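Local structure of MS5a (Brassica napus, 6L77) at residues 186-192 against 204-210; 139-144 against 158-163; 123-128 against 167-173. The protein is a meiosis-related plant protein of unresolved molecular function, with cystatin-like folds that have been linked to a non-canonical enhancement of papain, seen here without its N-terminal part. All coordinates share one frame; numbering follows the deposited sequence.

Interaction 1: 186-192 against 204-210; sequences VLVYIRY and HIAIVRR
Tyr192 lays one face of its ring over the CB of His204. The CB sits 3.5 Å from the Tyr192 ring centroid, a CH-pi contact displaced toward the hydroxyl end, with His204 CB 3.3 Å from Tyr192 CZ. A chi1 of 66° places the Tyr192 ring between its backbone N and carbonyl carbon, and this swings it across to the neighbouring strand. The two aromatic planes are nearly parallel, 16° apart, but the rings are slid so far that they barely overlap. Ala206 CB touches the edge of the same tyrosine ring. His204 NE2 is hydrogen-bonded to Gln194 OE1. At the far end Arg210 lies alongside Val186, and Val186 CG2 rests over the centre of the guanidinium face, 3.6 Å from Arg210 CZ. Arg210 NH1 is hydrogen-bonded to Arg184 O and NE to Tyr142 OH, and Trp138 adds a cation-pi contact. Leu187, Tyr189 and Arg191 lie on the other face of the sheet with Ile205, Ile207 and Arg209. There Ile207 CG1 meets Tyr189 CD2 at 3.7 Å, and Leu187 CD1 packs on Arg209 CB. These side chains project from the two faces of a regular antiparallel hairpin, strands 186-195 and 201-212, set within the cystatin-like sheet between strands 219-227 and 161-170. Four hydrogen-bonded pairs give eight N-H...O bonds. The backbone thus fixes the register, while aliphatic carbons cover one face each of the Tyr192 ring and the Arg210 guanidinium, leaving the arginine's N-H groups to polar partners.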
loop_
_atom_site.group_PDB
_atom_site.type_symbol
_atom_site.label_atom_id
_atom_site.label_comp_id
_atom_site.label_asym_id
_atom_site.label_seq_id
_atom_site.Cartn_x
_atom_site.Cartn_y
_atom_site.Cartn_z
ATOM N N VAL A 186 -10.384 -1.798 -3.271
ATOM C CA VAL A 186 -9.875 -1.520 -4.612
ATOM C C VAL A 186 -8.932 -2.635 -5.038
ATOM O O VAL A 186 -8.313 -3.310 -4.208
ATOM C CB VAL A 186 -9.138 -0.160 -4.719
ATOM C CG1 VAL A 186 -10.101 1.034 -4.562
ATOM C CG2 VAL A 186 -8.007 -0.079 -3.701
ATOM N N LEU A 187 -8.821 -2.812 -6.352
ATOM C CA LEU A 187 -7.824 -3.673 -6.972
ATOM C C LEU A 187 -6.961 -2.774 -7.852
ATOM O O LEU A 187 -7.479 -2.116 -8.759
ATOM C CB LEU A 187 -8.510 -4.780 -7.779
ATOM C CG LEU A 187 -7.715 -5.929 -8.382
ATOM C CD1 LEU A 187 -7.035 -6.723 -7.304
ATOM C CD2 LEU A 187 -8.639 -6.834 -9.178
ATOM N N VAL A 188 -5.656 -2.716 -7.567
ATOM C CA VAL A 188 -4.767 -1.735 -8.186
ATOM C C VAL A 188 -3.757 -2.454 -9.070
ATOM O O VAL A 188 -3.076 -3.380 -8.615
ATOM C CB VAL A 188 -4.043 -0.884 -7.127
ATOM C CG1 VAL A 188 -3.337 0.275 -7.805
ATOM C CG2 VAL A 188 -5.027 -0.382 -6.077
ATOM N N TYR A 189 -3.639 -2.009 -10.321
ATOM C CA TYR A 189 -2.641 -2.505 -11.265
ATOM C C TYR A 189 -1.661 -1.376 -11.538
ATOM O O TYR A 189 -2.069 -0.299 -11.986
ATOM C CB TYR A 189 -3.285 -2.950 -12.580
ATOM C CG TYR A 189 -4.395 -3.969 -12.443
ATOM C CD1 TYR A 189 -5.707 -3.571 -12.199
ATOM C CD2 TYR A 189 -4.140 -5.331 -12.592
ATOM C CE1 TYR A 189 -6.731 -4.502 -12.102
ATOM C CE2 TYR A 189 -5.155 -6.266 -12.486
ATOM C CZ TYR A 189 -6.448 -5.843 -12.247
ATOM O OH TYR A 189 -7.456 -6.772 -12.154
ATOM N N ILE A 190 -0.378 -1.618 -11.290
ATOM C CA ILE A 190 0.635 -0.579 -11.416
ATOM C C ILE A 190 1.707 -1.062 -12.372
ATOM O O ILE A 190 2.373 -2.068 -12.108
ATOM C CB ILE A 190 1.253 -0.209 -10.060
ATOM C CG1 ILE A 190 0.139 0.142 -9.071
ATOM C CG2 ILE A 190 2.248 0.955 -10.252
ATOM C CD1 ILE A 190 0.612 0.421 -7.645
ATOM N N ARG A 191 1.880 -0.340 -13.472
ATOM C CA ARG A 191 2.945 -0.592 -14.430
ATOM C C ARG A 191 4.055 0.417 -14.159
ATOM O O ARG A 191 3.817 1.628 -14.226
ATOM C CB ARG A 191 2.408 -0.472 -15.858
ATOM C CG ARG A 191 3.470 -0.470 -16.951
ATOM C CD ARG A 191 4.053 -1.850 -17.231
ATOM N NE ARG A 191 5.033 -1.743 -18.306
ATOM C CZ ARG A 191 6.292 -1.345 -18.137
ATOM N NH1 ARG A 191 7.098 -1.246 -19.181
ATOM N NH2 ARG A 191 6.747 -1.049 -16.927
ATOM N N TYR A 192 5.257 -0.071 -13.832
ATOM C CA TYR A 192 6.327 0.858 -13.491
ATOM C C TYR A 192 7.673 0.332 -13.968
ATOM O O TYR A 192 7.871 -0.879 -14.113
ATOM C CB TYR A 192 6.357 1.148 -11.984
ATOM C CG TYR A 192 6.725 -0.027 -11.084
ATOM C CD1 TYR A 192 5.771 -0.971 -10.705
ATOM C CD2 TYR A 192 8.017 -0.167 -10.586
ATOM C CE1 TYR A 192 6.103 -2.035 -9.855
ATOM C CE2 TYR A 192 8.357 -1.222 -9.747
ATOM C CZ TYR A 192 7.394 -2.152 -9.379
ATOM O OH TYR A 192 7.736 -3.209 -8.546
ATOM N N HIS A 204 8.200 -3.639 -14.674
ATOM C CA HIS A 204 7.452 -4.305 -13.617
ATOM C C HIS A 204 5.957 -4.046 -13.754
ATOM O O HIS A 204 5.531 -2.981 -14.211
ATOM C CB HIS A 204 7.871 -3.823 -12.220
ATOM C CG HIS A 204 9.307 -4.074 -11.875
ATOM N ND1 HIS A 204 9.751 -5.273 -11.356
ATOM C CD2 HIS A 204 10.392 -3.264 -11.934
ATOM C CE1 HIS A 204 11.051 -5.196 -11.128
ATOM N NE2 HIS A 204 11.465 -3.987 -11.467
ATOM N N ILE A 205 5.167 -5.019 -13.301
ATOM C CA ILE A 205 3.750 -4.833 -13.005
ATOM C C ILE A 205 3.497 -5.352 -11.596
ATOM O O ILE A 205 3.928 -6.460 -11.257
ATOM C CB ILE A 205 2.843 -5.564 -14.016
ATOM C CG1 ILE A 205 2.941 -4.906 -15.398
ATOM C CG2 ILE A 205 1.397 -5.597 -13.527
ATOM C CD1 ILE A 205 2.245 -5.684 -16.509
ATOM N N ALA A 206 2.807 -4.554 -10.780
ATOM C CA ALA A 206 2.335 -4.986 -9.471
ATOM C C ALA A 206 0.813 -5.031 -9.480
ATOM O O ALA A 206 0.159 -4.181 -10.094
ATOM C CB ALA A 206 2.828 -4.053 -8.359
ATOM N N ILE A 207 0.251 -6.031 -8.812
ATOM C CA ILE A 207 -1.196 -6.165 -8.665
ATOM C C ILE A 207 -1.480 -6.278 -7.176
ATOM O O ILE A 207 -0.936 -7.162 -6.511
ATOM C CB ILE A 207 -1.741 -7.389 -9.421
ATOM C CG1 ILE A 207 -1.421 -7.274 -10.916
ATOM C CG2 ILE A 207 -3.244 -7.517 -9.204
ATOM C CD1 ILE A 207 -1.824 -8.489 -11.737
ATOM N N VAL A 208 -2.303 -5.373 -6.641
ATOM C CA VAL A 208 -2.538 -5.319 -5.196
ATOM C C VAL A 208 -4.027 -5.156 -4.930
ATOM O O VAL A 208 -4.649 -4.218 -5.441
ATOM C CB VAL A 208 -1.775 -4.162 -4.523
ATOM C CG1 VAL A 208 -2.063 -4.175 -3.016
ATOM C CG2 VAL A 208 -0.284 -4.256 -4.784
ATOM N N ARG A 209 -4.595 -6.046 -4.118
ATOM C CA ARG A 209 -5.966 -5.877 -3.657
ATOM C C ARG A 209 -5.966 -5.290 -2.250
ATOM O O ARG A 209 -5.345 -5.845 -1.336
ATOM C CB ARG A 209 -6.743 -7.193 -3.666
ATOM C CG ARG A 209 -8.209 -6.963 -3.307
ATOM C CD ARG A 209 -8.990 -8.259 -3.175
ATOM N NE ARG A 209 -9.101 -8.962 -4.445
ATOM C CZ ARG A 209 -8.486 -10.107 -4.732
ATOM N NH1 ARG A 209 -7.714 -10.708 -3.829
ATOM N NH2 ARG A 209 -8.662 -10.667 -5.925
ATOM N N ARG A 210 -6.661 -4.171 -2.085
ATOM C CA ARG A 210 -6.946 -3.600 -0.778
ATOM C C ARG A 210 -8.376 -3.957 -0.393
ATOM O O ARG A 210 -9.325 -3.590 -1.096
ATOM C CB ARG A 210 -6.775 -2.078 -0.784
ATOM C CG ARG A 210 -7.051 -1.436 0.587
ATOM C CD ARG A 210 -7.763 -0.082 0.424
ATOM N NE ARG A 210 -6.892 0.918 -0.194
ATOM C CZ ARG A 210 -7.322 2.001 -0.842
ATOM N NH1 ARG A 210 -8.624 2.229 -0.978
ATOM N NH2 ARG A 210 -6.442 2.857 -1.355
#

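Interaction 2: 139-144 against 158-163; sequences IRLYME and MSDLKI
Met143, a selenomethionine, overlaps Ile163 and Leu161 with the end of its chain. Its SE lies 3.6 Å from Ile163 CG1, and its CE is 3.9 Å from Leu161 CB. CG stands opposite the backbone N (chi1 172°), and the chain stays extended until it bends at chi3, which brings CE round to these two residues. Met143 and Leu161 lie alongside, running in opposed directions. Ile163 CD1 reaches Ile139 CG2, one turn earlier on the helix, the two side chains roughly perpendicular. Helix 138-150 lies across one face of the antiparallel sheet, in the helix-on-sheet packing of a cystatin-like fold. Tyr192 and Ile190 of the next strand continue the apolar floor under Met143. Toward the start of strand 161-170 the contact turns mixed. Met158, also a selenomethionine, is bent at chi2 and runs obliquely over Glu144, with its CG 3.7 Å from Glu144 CD and its CE 3.4 Å from Glu144 O. A water donates to Glu144 OE2 at 2.8 Å and to Met158 O, joining carboxylate and backbone. Arg140 NH1 makes a weak, nearly straight hydrogen bond, part of a salt bridge, to Glu144 OE2 at 3.4 Å, in the guanidinium plane. An alanine in place of Glu144 would probably leave Arg140 without this partner, the water short of an acceptor and the flank of Met158 uncovered. Leu161 CD1 fills in beside Met143 CG at 4.2 Å.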
loop_
_atom_site.group_PDB
_atom_site.type_symbol
_atom_site.label_atom_id
_atom_site.label_comp_id
_atom_site.label_asym_id
_atom_site.label_seq_id
_atom_site.Cartn_x
_atom_site.Cartn_y
_atom_site.Cartn_z
ATOM N N ILE A 139 -0.736 5.234 -4.073
ATOM C CA ILE A 139 -0.426 4.405 -5.230
ATOM C C ILE A 139 1.069 4.117 -5.274
ATOM O O ILE A 139 1.491 2.962 -5.394
ATOM C CB ILE A 139 -0.930 5.089 -6.512
ATOM C CG1 ILE A 139 -2.463 5.142 -6.485
ATOM C CG2 ILE A 139 -0.418 4.384 -7.770
ATOM C CD1 ILE A 139 -3.056 5.980 -7.624
ATOM N N ARG A 140 1.893 5.161 -5.122
ATOM C CA ARG A 140 3.337 4.952 -5.054
ATOM C C ARG A 140 3.714 4.065 -3.874
ATOM O O ARG A 140 4.596 3.206 -3.994
ATOM C CB ARG A 140 4.079 6.288 -4.957
ATOM C CG ARG A 140 5.578 6.109 -4.627
ATOM C CD ARG A 140 6.369 7.391 -4.806
ATOM N NE ARG A 140 5.741 8.530 -4.148
ATOM C CZ ARG A 140 5.911 8.845 -2.868
ATOM N NH1 ARG A 140 6.691 8.096 -2.099
ATOM N NH2 ARG A 140 5.296 9.907 -2.356
ATOM N N LEU A 141 3.062 4.264 -2.723
ATOM C CA LEU A 141 3.308 3.401 -1.570
ATOM C C LEU A 141 3.095 1.926 -1.910
ATOM O O LEU A 141 3.928 1.073 -1.568
ATOM C CB LEU A 141 2.396 3.816 -0.411
ATOM C CG LEU A 141 2.487 2.928 0.842
ATOM C CD1 LEU A 141 3.905 2.919 1.395
ATOM C CD2 LEU A 141 1.525 3.428 1.893
ATOM N N TYR A 142 1.972 1.597 -2.563
ATOM C CA TYR A 142 1.708 0.184 -2.837
ATOM C C TYR A 142 2.727 -0.367 -3.825
ATOM O O TYR A 142 3.173 -1.515 -3.689
ATOM C CB TYR A 142 0.285 -0.032 -3.362
ATOM C CG TYR A 142 -0.863 0.257 -2.393
ATOM C CD1 TYR A 142 -0.651 0.904 -1.171
ATOM C CD2 TYR A 142 -2.166 -0.120 -2.716
ATOM C CE1 TYR A 142 -1.724 1.166 -0.298
ATOM C CE2 TYR A 142 -3.233 0.141 -1.861
ATOM C CZ TYR A 142 -3.006 0.787 -0.660
ATOM O OH TYR A 142 -4.066 1.047 0.173
HETATM N N MSE A 143 3.135 0.444 -4.801
HETATM C CA MSE A 143 4.234 0.051 -5.698
HETATM C C MSE A 143 5.535 -0.216 -4.928
HETATM O O MSE A 143 6.226 -1.212 -5.160
HETATM C CB MSE A 143 4.488 1.134 -6.753
HETATM C CG MSE A 143 5.750 0.885 -7.591
HETATM SE SE MSE A 143 6.187 2.404 -8.767
HETATM C CE MSE A 143 6.489 3.778 -7.400
ATOM N N GLU A 144 5.868 0.689 -4.006
ATOM C CA GLU A 144 7.113 0.540 -3.256
ATOM C C GLU A 144 7.107 -0.726 -2.408
ATOM O O GLU A 144 8.118 -1.437 -2.335
ATOM C CB GLU A 144 7.348 1.780 -2.394
ATOM C CG GLU A 144 7.733 2.978 -3.242
ATOM C CD GLU A 144 7.924 4.250 -2.439
ATOM O OE1 GLU A 144 7.608 4.255 -1.227
ATOM O OE2 GLU A 144 8.389 5.245 -3.034
HETATM N N MSE A 158 14.061 3.743 -3.764
HETATM C CA MSE A 158 12.711 3.894 -4.301
HETATM C C MSE A 158 12.640 4.970 -5.376
HETATM O O MSE A 158 11.685 5.019 -6.147
HETATM C CB MSE A 158 11.705 4.212 -3.190
HETATM C CG MSE A 158 11.474 3.071 -2.208
HETATM SE SE MSE A 158 11.314 1.331 -3.096
HETATM C CE MSE A 158 11.018 0.203 -1.522
ATOM N N SER A 159 13.653 5.839 -5.431
ATOM C CA SER A 159 13.669 6.847 -6.483
ATOM C C SER A 159 14.047 6.269 -7.842
ATOM O O SER A 159 13.943 6.981 -8.847
ATOM C CB SER A 159 14.618 7.989 -6.106
ATOM O OG SER A 159 15.967 7.572 -6.156
ATOM N N ASP A 160 14.475 5.002 -7.901
ATOM C CA ASP A 160 14.687 4.339 -9.182
ATOM C C ASP A 160 13.384 3.948 -9.866
ATOM O O ASP A 160 13.419 3.536 -11.032
ATOM C CB ASP A 160 15.540 3.080 -9.008
ATOM C CG ASP A 160 16.936 3.376 -8.488
ATOM O OD1 ASP A 160 17.394 4.532 -8.622
ATOM O OD2 ASP A 160 17.579 2.443 -7.960
ATOM N N LEU A 161 12.251 4.043 -9.175
ATOM C CA LEU A 161 10.974 3.583 -9.697
ATOM C C LEU A 161 10.223 4.740 -10.339
ATOM O O LEU A 161 10.190 5.847 -9.793
ATOM C CB LEU A 161 10.126 2.967 -8.584
ATOM C CG LEU A 161 10.801 1.857 -7.786
ATOM C CD1 LEU A 161 9.822 1.264 -6.773
ATOM C CD2 LEU A 161 11.351 0.781 -8.732
ATOM N N LYS A 162 9.610 4.472 -11.492
ATOM C CA LYS A 162 8.844 5.477 -12.223
ATOM C C LYS A 162 7.530 4.870 -12.688
ATOM O O LYS A 162 7.533 3.924 -13.482
ATOM C CB LYS A 162 9.637 6.001 -13.422
ATOM C CG LYS A 162 8.841 6.932 -14.316
ATOM C CD LYS A 162 9.661 7.385 -15.503
ATOM C CE LYS A 162 8.866 8.324 -16.387
ATOM N NZ LYS A 162 9.588 8.617 -17.655
ATOM N N ILE A 163 6.411 5.434 -12.233
ATOM C CA ILE A 163 5.102 4.910 -12.617
ATOM C C ILE A 163 4.795 5.266 -14.065
ATOM O O ILE A 163 4.945 6.419 -14.488
ATOM C CB ILE A 163 4.009 5.446 -11.682
ATOM C CG1 ILE A 163 4.279 5.026 -10.237
ATOM C CG2 ILE A 163 2.654 4.949 -12.135
ATOM C CD1 ILE A 163 3.295 5.600 -9.245
HETATM O O HOH W 1 9.049 5.446 -5.730
#

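Interaction 3: 123-128 against 167-173; sequences RFLYKM and VVETEEN
Arg123 pairs with the carboxylate of Glu169 through NE and NH2 at the outer border of the cystatin-like sheet, where the short strand 124-127 runs antiparallel to strand 161-170. Its NE donates to Glu169 OE2 at 2.8 Å, and its NH2 donates to Glu169 OE1 at 2.9 Å in a straight bond. Guanidinium and carboxylate are nearly coplanar, 17° apart, and both oxygens are met on their syn sides. Two bonds to two atoms should hold the carboxylate against rotation. Glu169 OE2 takes a further bond from a water. That water also donates to Thr170 O and accepts from Phe124 N, so it bridges the two backbones. Backbone pairing continues inward: Thr170 N donates to Phe124 O, while Tyr126 and Val168 exchange N-H...O bonds, the shorter being Tyr126 N to Val168 O at 2.7 Å. Thr170 OG1 donates to Glu172 O within its own segment. The Tyr126 hydroxyl is hydrogen-bonded to Val174 O, and its ring edge meets Val168 O. Apolar groups fill the rest. Leu125 CD2 packs on Val167 CG1, and Met128 CE, of a selenomethionine, lies 3.8 Å from Val168 CG2, beside Val179 of helix 176-181. Farther along, Glu171 O lies at the edge of the Phe124 ring, and Asn173 CB sits over one face, 3.7 Å from the Phe124 ring centroid and 18° off its normal.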
loop_
_atom_site.group_PDB
_atom_site.type_symbol
_atom_site.label_atom_id
_atom_site.label_comp_id
_atom_site.label_asym_id
_atom_site.label_seq_id
_atom_site.Cartn_x
_atom_site.Cartn_y
_atom_site.Cartn_z
ATOM N N ARG A 123 -18.216 -4.574 -14.604
ATOM C CA ARG A 123 -16.944 -4.308 -13.953
ATOM C C ARG A 123 -16.591 -2.831 -14.104
ATOM O O ARG A 123 -16.823 -2.235 -15.159
ATOM C CB ARG A 123 -15.838 -5.165 -14.548
ATOM C CG ARG A 123 -16.025 -6.653 -14.307
ATOM C CD ARG A 123 -14.929 -7.456 -14.967
ATOM N NE ARG A 123 -13.603 -7.171 -14.419
ATOM C CZ ARG A 123 -12.505 -7.775 -14.857
ATOM N NH1 ARG A 123 -12.612 -8.670 -15.839
ATOM N NH2 ARG A 123 -11.324 -7.486 -14.345
ATOM N N PHE A 124 -16.022 -2.249 -13.049
ATOM C CA PHE A 124 -15.784 -0.801 -12.991
ATOM C C PHE A 124 -14.291 -0.536 -12.874
ATOM O O PHE A 124 -13.714 -0.673 -11.795
ATOM C CB PHE A 124 -16.582 -0.209 -11.839
ATOM C CG PHE A 124 -17.999 -0.653 -11.868
ATOM C CD1 PHE A 124 -18.820 -0.266 -12.919
ATOM C CD2 PHE A 124 -18.491 -1.530 -10.920
ATOM C CE1 PHE A 124 -20.130 -0.697 -12.995
ATOM C CE2 PHE A 124 -19.795 -1.977 -10.987
ATOM C CZ PHE A 124 -20.623 -1.556 -12.032
ATOM N N LEU A 125 -13.671 -0.151 -13.990
ATOM C CA LEU A 125 -12.227 0.039 -14.075
ATOM C C LEU A 125 -11.907 1.497 -14.376
ATOM O O LEU A 125 -12.569 2.128 -15.201
ATOM C CB LEU A 125 -11.613 -0.874 -15.155
ATOM C CG LEU A 125 -11.580 -2.353 -14.736
ATOM C CD1 LEU A 125 -12.885 -3.036 -15.079
ATOM C CD2 LEU A 125 -10.416 -3.081 -15.391
ATOM N N TYR A 126 -10.888 2.023 -13.704
ATOM C CA TYR A 126 -10.528 3.435 -13.786
ATOM C C TYR A 126 -9.093 3.531 -14.278
ATOM O O TYR A 126 -8.163 3.176 -13.546
ATOM C CB TYR A 126 -10.696 4.116 -12.422
ATOM C CG TYR A 126 -12.113 4.045 -11.911
ATOM C CD1 TYR A 126 -12.620 2.866 -11.373
ATOM C CD2 TYR A 126 -12.960 5.146 -11.986
ATOM C CE1 TYR A 126 -13.932 2.786 -10.935
ATOM C CE2 TYR A 126 -14.266 5.075 -11.535
ATOM C CZ TYR A 126 -14.740 3.885 -10.999
ATOM O OH TYR A 126 -16.044 3.780 -10.553
ATOM N N LYS A 127 -8.919 3.991 -15.517
ATOM C CA LYS A 127 -7.598 4.246 -16.086
ATOM C C LYS A 127 -7.109 5.592 -15.571
ATOM O O LYS A 127 -7.614 6.648 -15.983
ATOM C CB LYS A 127 -7.634 4.251 -17.614
ATOM C CG LYS A 127 -8.146 2.983 -18.272
ATOM C CD LYS A 127 -8.002 3.077 -19.799
ATOM C CE LYS A 127 -8.810 2.010 -20.529
ATOM N NZ LYS A 127 -8.635 2.069 -22.012
HETATM N N MSE A 128 -6.120 5.560 -14.690
HETATM C CA MSE A 128 -5.663 6.773 -14.017
HETATM C C MSE A 128 -4.756 7.606 -14.904
HETATM O O MSE A 128 -4.039 7.074 -15.751
HETATM C CB MSE A 128 -4.938 6.422 -12.717
HETATM C CG MSE A 128 -5.846 5.805 -11.652
HETATM SE SE MSE A 128 -7.520 6.842 -11.408
HETATM C CE MSE A 128 -8.372 5.678 -10.064
ATOM N N VAL A 167 -4.218 1.322 -13.259
ATOM C CA VAL A 167 -5.637 1.034 -13.430
ATOM C C VAL A 167 -6.162 0.564 -12.082
ATOM O O VAL A 167 -5.515 -0.249 -11.420
ATOM C CB VAL A 167 -5.875 -0.035 -14.517
ATOM C CG1 VAL A 167 -7.326 -0.516 -14.515
ATOM C CG2 VAL A 167 -5.480 0.512 -15.891
ATOM N N VAL A 168 -7.315 1.082 -11.664
ATOM C CA VAL A 168 -7.947 0.662 -10.416
ATOM C C VAL A 168 -9.312 0.073 -10.736
ATOM O O VAL A 168 -10.061 0.633 -11.543
ATOM C CB VAL A 168 -8.090 1.828 -9.419
ATOM C CG1 VAL A 168 -8.782 1.342 -8.150
ATOM C CG2 VAL A 168 -6.716 2.419 -9.080
ATOM N N GLU A 169 -9.640 -1.049 -10.097
ATOM C CA GLU A 169 -10.938 -1.685 -10.255
ATOM C C GLU A 169 -11.665 -1.675 -8.919
ATOM O O GLU A 169 -11.083 -2.015 -7.877
ATOM C CB GLU A 169 -10.819 -3.117 -10.800
ATOM C CG GLU A 169 -12.183 -3.804 -10.939
ATOM C CD GLU A 169 -12.175 -5.063 -11.805
ATOM O OE1 GLU A 169 -11.087 -5.506 -12.225
ATOM O OE2 GLU A 169 -13.274 -5.603 -12.069
ATOM N N THR A 170 -12.933 -1.275 -8.953
ATOM C CA THR A 170 -13.802 -1.257 -7.787
ATOM C C THR A 170 -14.943 -2.239 -7.988
ATOM O O THR A 170 -15.207 -2.710 -9.095
ATOM C CB THR A 170 -14.391 0.137 -7.530
ATOM O OG1 THR A 170 -15.190 0.512 -8.655
ATOM C CG2 THR A 170 -13.283 1.170 -7.319
ATOM N N GLU A 171 -15.642 -2.503 -6.884
ATOM C CA GLU A 171 -16.808 -3.373 -6.868
ATOM C C GLU A 171 -18.093 -2.629 -7.202
ATOM O O GLU A 171 -19.090 -3.262 -7.556
ATOM C CB GLU A 171 -16.920 -4.032 -5.482
ATOM C CG GLU A 171 -15.536 -4.358 -4.886
ATOM C CD GLU A 171 -15.575 -4.962 -3.481
ATOM O OE1 GLU A 171 -16.554 -4.734 -2.737
ATOM O OE2 GLU A 171 -14.606 -5.664 -3.122
ATOM N N GLU A 172 -18.074 -1.298 -7.121
ATOM C CA GLU A 172 -19.251 -0.470 -7.311
ATOM C C GLU A 172 -18.902 0.679 -8.242
ATOM O O GLU A 172 -17.758 1.150 -8.274
ATOM C CB GLU A 172 -19.759 0.105 -5.987
ATOM C CG GLU A 172 -19.925 -0.899 -4.871
ATOM C CD GLU A 172 -20.036 -0.223 -3.519
ATOM O OE1 GLU A 172 -19.929 1.025 -3.466
ATOM O OE2 GLU A 172 -20.227 -0.937 -2.511
ATOM N N ASN A 173 -19.910 1.135 -8.974
ATOM C CA ASN A 173 -19.762 2.213 -9.946
ATOM C C ASN A 173 -19.769 3.553 -9.210
ATOM O O ASN A 173 -20.833 4.110 -8.933
ATOM C CB ASN A 173 -20.884 2.136 -10.972
ATOM C CG ASN A 173 -20.672 3.077 -12.137
ATOM O OD1 ASN A 173 -19.985 4.085 -12.004
ATOM N ND2 ASN A 173 -21.260 2.757 -13.276
HETATM O O HOH W 2 -15.532 -4.390 -10.999
#

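From the N terminus, interaction 3 opens first, at 123-128. The chain then forms helices 130-135 and 138-150, and interaction 2 closes the loop from 139-144 to 158-163. Strand 161-170 runs on and closes interaction 3 at 167-173, so interaction 2 is nested inside interaction 3. Interaction 1 follows in series as a short hairpin loop. Interactions 2 and 3 use opposite ends of strand 161-170, with centres about 21 Å apart. Strand 186-195 is its sheet neighbour, and backbone hydrogen bonds join Leu187 to Glu169 and Tyr189 to Val167. Arg210 and Tyr192 of interaction 1 reach Tyr142 and Met143 of interaction 2. The three tie the edge strand, the covering helix and hairpin 186-195/201-212 to strand 161-170.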